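ABC-type amino acid transport system, periplasmic component (Caldanaerobacter subterraneus subsp. tengcongensis MB4, PDB 4YMX) binds arginine as the substrate-binding component of an amino acid ABC transporter. Local coordinates at residues A[144-158]-A[164-178]. Sequence-based numbering, arbitrary orientation.
Sequences LKVKTIAVQIGTTSE and IPNVKLKQLNRVSDE. With ARG (arginine), chain C.
Lys170 N donates to Ile149 O and Leu172 N to Val151 O, where strands 148-152 and 168-172 run parallel, Ile149 beside Leu169 and Val151 beside Gln171. The ladder continues to Ile153 N on Leu172 O (2.9 Å).

Two side-chain amides add polar links. Gln152 reaches past the strand end with CG anti to its backbone N (chi1 179°). Its NE2 donates almost straight to Asn173 O (2.9 Å), which lies in the amide plane. Its OE1 accepts from NH1 of the bound arginine (2.9 Å), while Val175 CG2 packs against OE1. Cut back to an alanine, this position is likely to leave that guanidinium short of one acceptor and Asn173 O without its amide donor. Gln171 NE2 donates to Glu158 OE2 (2.8 Å), on the anti side of the carboxylate but 30° out of its plane. Glu158 OE1 takes Gly154 N from above the carboxylate plane, so this carboxylate ties the turn after the first strand to the second strand. A water joins Gln152 N to Glu178 OE1.

Among apolar contacts, Ile149 CG1 meets Val167 CG2 at 3.6 Å, and Leu144 packs on Ile164.

The strands belong to a right-handed beta-alpha-beta unit connected by helix 156-161, whose N-terminal Thr156 N binds the ligand carboxylate. Strand 168-172 is outermost in its sheet, and strand 189-193 flanks 148-152 on the other side.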
ATOM      1  N   LEU A 144      18.474  13.081   6.966  1.00  6.54           N
ATOM      2  CA  LEU A 144      17.280  12.652   7.690  1.00  9.40           C
ATOM      3  C   LEU A 144      17.505  12.508   9.186  1.00  9.91           C
ATOM      4  O   LEU A 144      16.541  12.413   9.951  1.00  8.46           O
ATOM      5  CB  LEU A 144      16.745  11.333   7.134  1.00  8.74           C
ATOM      6  CG  LEU A 144      16.294  11.371   5.675  1.00  8.84           C
ATOM      7  CD1 LEU A 144      15.909   9.976   5.226  1.00  8.34           C
ATOM      8  CD2 LEU A 144      15.132  12.353   5.478  1.00  9.57           C
ATOM      9  N   LYS A 145      18.770  12.480   9.604  1.00  7.83           N
ATOM     10  CA  LYS A 145      19.075  12.364  11.031  1.00  9.16           C
ATOM     11  C   LYS A 145      18.392  13.457  11.842  1.00  8.75           C
ATOM     12  O   LYS A 145      18.383  14.625  11.441  1.00 10.05           O
ATOM     13  CB  LYS A 145      20.584  12.423  11.276  1.00  8.82           C
ATOM     14  CG  LYS A 145      21.344  11.252  10.710  1.00 22.09           C
ATOM     15  CD  LYS A 145      22.823  11.361  11.028  1.00 22.05           C
ATOM     16  CE  LYS A 145      23.565  10.196  10.409  1.00 32.96           C
ATOM     17  NZ  LYS A 145      23.141  10.020   8.991  1.00 40.26           N
ATOM     18  N   VAL A 146      17.833  13.064  12.987  1.00  8.36           N
ATOM     19  CA  VAL A 146      17.194  13.987  13.937  1.00  8.68           C
ATOM     20  C   VAL A 146      15.926  14.678  13.400  1.00 10.38           C
ATOM     21  O   VAL A 146      15.389  15.591  14.035  1.00 14.95           O
ATOM     22  CB  VAL A 146      18.193  15.064  14.497  1.00 10.47           C
ATOM     23  CG1 VAL A 146      17.732  15.563  15.868  1.00 13.90           C
ATOM     24  CG2 VAL A 146      19.612  14.507  14.616  1.00 12.57           C
ATOM     25  N   LYS A 147      15.449  14.244  12.238  0.57  6.99           N
ATOM     26  CA  LYS A 147      14.284  14.871  11.622  0.57  7.49           C
ATOM     27  C   LYS A 147      12.970  14.213  12.041  0.57  7.41           C
ATOM     28  O   LYS A 147      12.948  13.074  12.515  0.57  8.29           O
ATOM     29  CB  LYS A 147      14.408  14.843  10.095  0.57  6.25           C
ATOM     30  CG  LYS A 147      15.605  15.609   9.549  0.57  9.56           C
ATOM     31  CD  LYS A 147      15.376  17.117   9.617  0.57 10.85           C
ATOM     32  CE  LYS A 147      16.531  17.877   8.980  0.57 15.09           C
ATOM     33  NZ  LYS A 147      16.250  19.343   8.901  0.57 14.95           N
ATOM     34  N   THR A 148      11.876  14.948  11.863  1.00  7.85           N
ATOM     35  CA  THR A 148      10.539  14.431  12.128  1.00  5.94           C
ATOM     36  C   THR A 148      10.027  13.815  10.834  1.00  5.72           C
ATOM     37  O   THR A 148       9.888  14.498   9.818  1.00  6.61           O
ATOM     38  CB  THR A 148       9.603  15.539  12.628  1.00  8.93           C
ATOM     39  OG1 THR A 148      10.129  16.072  13.853  1.00 11.13           O
ATOM     40  CG2 THR A 148       8.186  15.002  12.889  1.00  7.37           C
ATOM     41  N   ILE A 149       9.788  12.510  10.872  1.00  4.69           N
ATOM     42  CA  ILE A 149       9.441  11.757   9.670  1.00  5.46           C
ATOM     43  C   ILE A 149       8.064  11.128   9.828  1.00  6.77           C
ATOM     44  O   ILE A 149       7.837  10.339  10.751  1.00  6.91           O
ATOM     45  CB  ILE A 149      10.478  10.655   9.408  1.00  7.49           C
ATOM     46  CG1 ILE A 149      11.891  11.251   9.404  1.00 10.08           C
ATOM     47  CG2 ILE A 149      10.157   9.920   8.101  1.00  8.10           C
ATOM     48  CD1 ILE A 149      12.146  12.240   8.301  1.00 14.60           C
ATOM     49  N   ALA A 150       7.135  11.485   8.934  1.00  3.85           N
ATOM     50  CA  ALA A 150       5.786  10.923   8.978  1.00  5.70           C
ATOM     51  C   ALA A 150       5.762   9.572   8.278  1.00  5.28           C
ATOM     52  O   ALA A 150       6.307   9.417   7.177  1.00  6.07           O
ATOM     53  CB  ALA A 150       4.777  11.865   8.349  1.00  4.88           C
ATOM     54  N   VAL A 151       5.147   8.586   8.937  1.00  5.49           N
ATOM     55  CA  VAL A 151       5.018   7.233   8.408  1.00  3.62           C
ATOM     56  C   VAL A 151       3.684   6.630   8.804  1.00  5.09           C
ATOM     57  O   VAL A 151       3.073   7.043   9.798  1.00  4.65           O
ATOM     58  CB  VAL A 151       6.130   6.288   8.926  1.00  6.07           C
ATOM     59  CG1 VAL A 151       7.495   6.722   8.396  1.00  8.78           C
ATOM     60  CG2 VAL A 151       6.131   6.226  10.445  1.00  6.70           C
ATOM     61  N   GLN A 152       3.262   5.618   8.054  1.00  4.86           N
ATOM     62  CA  GLN A 152       2.026   4.916   8.346  1.00  4.55           C
ATOM     63  C   GLN A 152       2.283   3.786   9.339  1.00  4.55           C
ATOM     64  O   GLN A 152       3.184   2.961   9.158  1.00  6.48           O
ATOM     65  CB  GLN A 152       1.382   4.380   7.061  1.00  3.75           C
ATOM     66  CG  GLN A 152       0.095   3.613   7.300  1.00  5.22           C
ATOM     67  CD  GLN A 152      -0.686   3.404   6.025  1.00  4.54           C
ATOM     68  OE1 GLN A 152      -0.134   3.009   4.991  1.00  4.57           O
ATOM     69  NE2 GLN A 152      -1.975   3.705   6.075  1.00  5.10           N
ATOM     70  N   ILE A 153       1.496   3.772  10.406  1.00  4.93           N
ATOM     71  CA  ILE A 153       1.616   2.737  11.427  1.00  5.44           C
ATOM     72  C   ILE A 153       1.464   1.341  10.836  1.00  5.82           C
ATOM     73  O   ILE A 153       0.524   1.069  10.087  1.00  4.84           O
ATOM     74  CB  ILE A 153       0.566   2.925  12.512  1.00  7.71           C
ATOM     75  CG1 ILE A 153       0.809   4.244  13.234  1.00  7.34           C
ATOM     76  CG2 ILE A 153       0.612   1.781  13.521  1.00  6.67           C
ATOM     77  CD1 ILE A 153      -0.414   4.740  13.951  1.00  9.33           C
ATOM     78  N   GLY A 154       2.414   0.471  11.158  1.00  5.86           N
ATOM     79  CA  GLY A 154       2.294  -0.941  10.822  1.00  6.51           C
ATOM     80  C   GLY A 154       2.896  -1.295   9.480  1.00  6.39           C
ATOM     81  O   GLY A 154       2.717  -2.406   8.987  1.00  8.71           O
ATOM     82  N   THR A 155       3.646  -0.364   8.898  1.00  4.88           N
ATOM     83  CA  THR A 155       4.167  -0.557   7.547  1.00  5.14           C
ATOM     84  C   THR A 155       5.671  -0.765   7.444  1.00  4.78           C
ATOM     85  O   THR A 155       6.434  -0.466   8.366  1.00  5.55           O
ATOM     86  CB  THR A 155       3.819   0.630   6.617  1.00  6.01           C
ATOM     87  OG1 THR A 155       4.456   1.827   7.095  1.00  5.28           O
ATOM     88  CG2 THR A 155       2.312   0.831   6.529  1.00  6.36           C
ATOM     89  N   THR A 156       6.096  -1.235   6.277  1.00  6.03           N
ATOM     90  CA  THR A 156       7.522  -1.299   5.974  1.00  5.37           C
ATOM     91  C   THR A 156       8.127   0.104   5.863  1.00  3.86           C
ATOM     92  O   THR A 156       9.321   0.294   6.107  1.00  6.33           O
ATOM     93  CB  THR A 156       7.779  -2.050   4.678  1.00  4.90           C
ATOM     94  OG1 THR A 156       7.010  -1.445   3.633  1.00  6.05           O
ATOM     95  CG2 THR A 156       7.375  -3.514   4.833  1.00  7.59           C
ATOM     96  N   SER A 157       7.308   1.086   5.500  1.00  3.51           N
ATOM     97  CA  SER A 157       7.769   2.477   5.466  1.00  3.41           C
ATOM     98  C   SER A 157       8.166   2.912   6.870  1.00  3.76           C
ATOM     99  O   SER A 157       9.222   3.517   7.068  1.00  6.16           O
ATOM    100  CB  SER A 157       6.673   3.389   4.907  1.00  4.66           C
ATOM    101  OG  SER A 157       6.271   2.950   3.613  1.00  5.68           O
ATOM    102  N   GLU A 158       7.331   2.582   7.847  1.00  5.21           N
ATOM    103  CA  GLU A 158       7.656   2.843   9.244  1.00  6.17           C
ATOM    104  C   GLU A 158       8.922   2.097   9.682  1.00  5.76           C
ATOM    105  O   GLU A 158       9.789   2.665  10.347  1.00  6.30           O
ATOM    106  CB  GLU A 158       6.467   2.462  10.122  1.00  6.22           C
ATOM    107  CG  GLU A 158       6.724   2.535  11.625  1.00  5.75           C
ATOM    108  CD  GLU A 158       5.491   2.188  12.409  1.00  9.73           C
ATOM    109  OE1 GLU A 158       4.974   1.061  12.229  1.00  8.64           O
ATOM    110  OE2 GLU A 158       5.014   3.043  13.185  1.00 12.86           O
ATOM    111  N   ILE A 164      16.546   5.383  10.939  1.00  9.34           N
ATOM    112  CA  ILE A 164      17.208   6.676  10.810  1.00 11.61           C
ATOM    113  C   ILE A 164      17.700   7.130  12.181  1.00 11.50           C
ATOM    114  O   ILE A 164      16.932   7.150  13.140  1.00 11.38           O
ATOM    115  CB  ILE A 164      16.254   7.728  10.231  1.00  8.52           C
ATOM    116  CG1 ILE A 164      15.856   7.354   8.800  1.00 10.92           C
ATOM    117  CG2 ILE A 164      16.879   9.116  10.276  1.00 12.25           C
ATOM    118  CD1 ILE A 164      14.597   8.062   8.304  1.00 16.90           C
ATOM    119  N   PRO A 165      18.994   7.470  12.289  1.00 14.51           N
ATOM    120  CA  PRO A 165      19.539   7.880  13.593  1.00  9.34           C
ATOM    121  C   PRO A 165      18.790   9.067  14.211  1.00 10.45           C
ATOM    122  O   PRO A 165      18.553  10.077  13.537  1.00 10.12           O
ATOM    123  CB  PRO A 165      20.985   8.272  13.263  1.00 13.81           C
ATOM    124  CG  PRO A 165      21.318   7.449  12.048  1.00 15.12           C
ATOM    125  CD  PRO A 165      20.037   7.391  11.249  1.00 13.98           C
ATOM    126  N   ASN A 166      18.398   8.918  15.477  1.00 10.29           N
ATOM    127  CA  ASN A 166      17.711   9.971  16.226  1.00  9.09           C
ATOM    128  C   ASN A 166      16.427  10.476  15.569  1.00  9.88           C
ATOM    129  O   ASN A 166      16.010  11.618  15.776  1.00 10.03           O
ATOM    130  CB  ASN A 166      18.668  11.129  16.531  1.00  9.75           C
ATOM    131  CG  ASN A 166      19.849  10.685  17.365  1.00 17.73           C
ATOM    132  OD1 ASN A 166      21.002  10.758  16.932  1.00 22.20           O
ATOM    133  ND2 ASN A 166      19.564  10.199  18.567  1.00 17.26           N
ATOM    134  N   VAL A 167      15.801   9.606  14.779  1.00  8.76           N
ATOM    135  CA  VAL A 167      14.556   9.961  14.107  1.00  8.06           C
ATOM    136  C   VAL A 167      13.459  10.314  15.115  1.00  9.28           C
ATOM    137  O   VAL A 167      13.366   9.725  16.204  1.00 11.33           O
ATOM    138  CB  VAL A 167      14.078   8.829  13.165  1.00  9.09           C
ATOM    139  CG1 VAL A 167      13.632   7.609  13.959  1.00  8.20           C
ATOM    140  CG2 VAL A 167      12.954   9.321  12.258  1.00 11.37           C
ATOM    141  N   LYS A 168      12.660  11.311  14.768  1.00  7.59           N
ATOM    142  CA  LYS A 168      11.448  11.606  15.513  1.00  8.04           C
ATOM    143  C   LYS A 168      10.285  11.118  14.666  1.00  9.25           C
ATOM    144  O   LYS A 168       9.839  11.802  13.741  1.00  9.79           O
ATOM    145  CB  LYS A 168      11.331  13.102  15.802  1.00  9.13           C
ATOM    146  CG  LYS A 168      12.576  13.669  16.476  1.00 20.57           C
ATOM    147  CD  LYS A 168      12.450  15.161  16.761  1.00 25.14           C
ATOM    148  CE  LYS A 168      13.769  15.729  17.284  1.00 35.89           C
ATOM    149  NZ  LYS A 168      13.631  17.133  17.765  1.00 46.18           N
ATOM    150  N   LEU A 169       9.814   9.910  14.961  0.54  8.27           N
ATOM    151  CA  LEU A 169       8.723   9.324  14.198  0.54  8.40           C
ATOM    152  C   LEU A 169       7.420  10.062  14.460  0.54  7.86           C
ATOM    153  O   LEU A 169       7.073  10.339  15.610  0.54 13.35           O
ATOM    154  CB  LEU A 169       8.528   7.852  14.563  0.54 11.15           C
ATOM    155  CG  LEU A 169       9.412   6.770  13.950  0.54 13.33           C
ATOM    156  CD1 LEU A 169       8.746   5.421  14.170  0.54 18.18           C
ATOM    157  CD2 LEU A 169       9.655   7.013  12.469  0.54 16.53           C
ATOM    158  N   LYS A 170       6.697  10.372  13.391  1.00  5.99           N
ATOM    159  CA  LYS A 170       5.320  10.845  13.505  1.00  5.33           C
ATOM    160  C   LYS A 170       4.440   9.775  12.866  1.00  5.84           C
ATOM    161  O   LYS A 170       4.486   9.561  11.647  1.00  6.44           O
ATOM    162  CB  LYS A 170       5.127  12.189  12.809  1.00  6.49           C
ATOM    163  CG  LYS A 170       3.767  12.835  13.110  1.00  6.40           C
ATOM    164  CD  LYS A 170       3.637  14.198  12.449  1.00  7.85           C
ATOM    165  CE  LYS A 170       2.410  14.959  12.961  1.00  8.53           C
ATOM    166  NZ  LYS A 170       1.134  14.235  12.681  1.00  7.31           N
ATOM    167  N   GLN A 171       3.656   9.090  13.691  1.00  6.74           N
ATOM    168  CA  GLN A 171       2.953   7.883  13.270  1.00  5.79           C
ATOM    169  C   GLN A 171       1.495   8.168  12.968  1.00  6.74           C
ATOM    170  O   GLN A 171       0.762   8.679  13.821  1.00  8.30           O
ATOM    171  CB  GLN A 171       3.086   6.812  14.356  1.00  8.01           C
ATOM    172  CG  GLN A 171       4.522   6.318  14.484  1.00  9.41           C
ATOM    173  CD  GLN A 171       4.789   5.568  15.766  1.00 22.65           C
ATOM    174  OE1 GLN A 171       4.822   6.154  16.846  1.00 23.68           O
ATOM    175  NE2 GLN A 171       4.994   4.263  15.653  1.00 20.52           N
ATOM    176  N   LEU A 172       1.071   7.831  11.752  1.00  4.45           N
ATOM    177  CA  LEU A 172      -0.294   8.110  11.303  1.00  4.25           C
ATOM    178  C   LEU A 172      -1.044   6.837  10.916  1.00  5.77           C
ATOM    179  O   LEU A 172      -0.460   5.890  10.382  1.00  5.91           O
ATOM    180  CB  LEU A 172      -0.260   9.049  10.085  1.00  5.05           C
ATOM    181  CG  LEU A 172       0.049  10.538  10.295  1.00  5.51           C
ATOM    182  CD1 LEU A 172      -0.921  11.168  11.295  1.00  6.03           C
ATOM    183  CD2 LEU A 172       1.502  10.779  10.710  1.00  9.17           C
ATOM    184  N   ASN A 173      -2.351   6.831  11.154  1.00  5.44           N
ATOM    185  CA  ASN A 173      -3.194   5.743  10.675  1.00  6.28           C
ATOM    186  C   ASN A 173      -3.277   5.686   9.157  1.00  6.35           C
ATOM    187  O   ASN A 173      -3.212   4.608   8.575  1.00  5.64           O
ATOM    188  CB  ASN A 173      -4.607   5.874  11.241  1.00  5.46           C
ATOM    189  CG  ASN A 173      -4.664   5.607  12.724  1.00  5.96           C
ATOM    190  OD1 ASN A 173      -3.828   4.883  13.266  1.00  7.12           O
ATOM    191  ND2 ASN A 173      -5.649   6.195  13.390  1.00  8.88           N
ATOM    192  N   ARG A 174      -3.431   6.852   8.533  1.00  4.49           N
ATOM    193  CA  ARG A 174      -3.704   6.952   7.100  1.00  3.91           C
ATOM    194  C   ARG A 174      -2.693   7.838   6.390  1.00  4.90           C
ATOM    195  O   ARG A 174      -2.269   8.881   6.902  1.00  6.37           O
ATOM    196  CB  ARG A 174      -5.117   7.505   6.867  1.00  4.70           C
ATOM    197  CG  ARG A 174      -6.215   6.662   7.500  1.00  6.12           C
ATOM    198  CD  ARG A 174      -6.512   5.441   6.654  1.00 11.56           C
ATOM    199  NE  ARG A 174      -7.458   5.750   5.581  1.00 10.42           N
ATOM    200  CZ  ARG A 174      -8.234   4.853   4.974  1.00 12.40           C
ATOM    201  NH1 ARG A 174      -8.177   3.577   5.315  1.00  9.80           N
ATOM    202  NH2 ARG A 174      -9.071   5.240   4.025  1.00 14.06           N
ATOM    203  N   VAL A 175      -2.325   7.413   5.188  1.00  3.51           N
ATOM    204  CA  VAL A 175      -1.327   8.112   4.391  1.00  4.83           C
ATOM    205  C   VAL A 175      -1.746   9.544   4.077  1.00  4.45           C
ATOM    206  O   VAL A 175      -0.902  10.444   4.007  1.00  4.81           O
ATOM    207  CB  VAL A 175      -1.042   7.333   3.087  1.00  4.73           C
ATOM    208  CG1 VAL A 175      -0.098   8.110   2.179  1.00  7.32           C
ATOM    209  CG2 VAL A 175      -0.450   5.970   3.424  1.00  6.27           C
ATOM    210  N   SER A 176      -3.045   9.766   3.891  1.00  4.77           N
ATOM    211  CA  SER A 176      -3.530  11.100   3.564  1.00  5.57           C
ATOM    212  C   SER A 176      -3.133  12.128   4.630  1.00  4.72           C
ATOM    213  O   SER A 176      -2.831  13.274   4.310  1.00  6.11           O
ATOM    214  CB  SER A 176      -5.043  11.081   3.362  1.00  7.99           C
ATOM    215  OG  SER A 176      -5.677  10.491   4.484  1.00 10.46           O
ATOM    216  N   ASP A 177      -3.086  11.711   5.889  1.00  4.49           N
ATOM    217  CA  ASP A 177      -2.683  12.616   6.962  1.00  4.76           C
ATOM    218  C   ASP A 177      -1.193  12.909   6.972  1.00  4.26           C
ATOM    219  O   ASP A 177      -0.769  13.980   7.406  1.00  5.84           O
ATOM    220  CB  ASP A 177      -3.166  12.089   8.311  1.00  5.64           C
ATOM    221  CG  ASP A 177      -4.662  12.152   8.429  1.00  6.91           C
ATOM    222  OD1 ASP A 177      -5.216  13.263   8.284  1.00  9.80           O
ATOM    223  OD2 ASP A 177      -5.293  11.093   8.615  1.00  8.62           O
ATOM    224  N   GLU A 178      -0.392  11.979   6.465  1.00  5.29           N
ATOM    225  CA  GLU A 178       1.043  12.201   6.339  1.00  5.16           C
ATOM    226  C   GLU A 178       1.322  13.321   5.354  1.00  3.39           C
ATOM    227  O   GLU A 178       2.195  14.160   5.581  1.00  5.51           O
ATOM    228  CB  GLU A 178       1.734  10.912   5.896  1.00  4.10           C
ATOM    229  CG  GLU A 178       1.533   9.771   6.884  1.00  6.25           C
ATOM    230  CD  GLU A 178       2.000   8.447   6.334  1.00  7.38           C
ATOM    231  OE1 GLU A 178       3.117   8.384   5.764  1.00  7.25           O
ATOM    232  OE2 GLU A 178       1.239   7.459   6.457  1.00  7.07           O
TER
HETATM  233  N   ARG C 301       3.879  -1.801   1.311  1.00  6.13           N
HETATM  234  CA  ARG C 301       3.866  -1.245   2.690  1.00  5.86           C
HETATM  235  C   ARG C 301       3.593  -2.338   3.707  1.00 10.50           C
HETATM  236  O   ARG C 301       3.276  -3.469   3.343  1.00  8.21           O
HETATM  237  CB  ARG C 301       2.810  -0.146   2.810  1.00  6.19           C
HETATM  238  CG  ARG C 301       1.418  -0.580   2.392  1.00  4.93           C
HETATM  239  CD  ARG C 301       0.369   0.447   2.786  1.00  3.73           C
HETATM  240  NE  ARG C 301      -0.894   0.194   2.107  1.00  3.96           N
HETATM  241  CZ  ARG C 301      -1.988   0.931   2.255  1.00  5.34           C
HETATM  242  NH1 ARG C 301      -1.996   1.977   3.064  1.00  4.97           N
HETATM  243  NH2 ARG C 301      -3.081   0.610   1.589  1.00  4.71           N
HETATM  244  OXT ARG C 301       3.687  -2.108   4.912  1.00  7.58           O
HETATM  245  O   HOH W   1       3.935   5.936   5.103  1.00  5.48           O
HETATM  246  O   HOH W   2      -2.178   2.196   9.835  1.00  6.55           O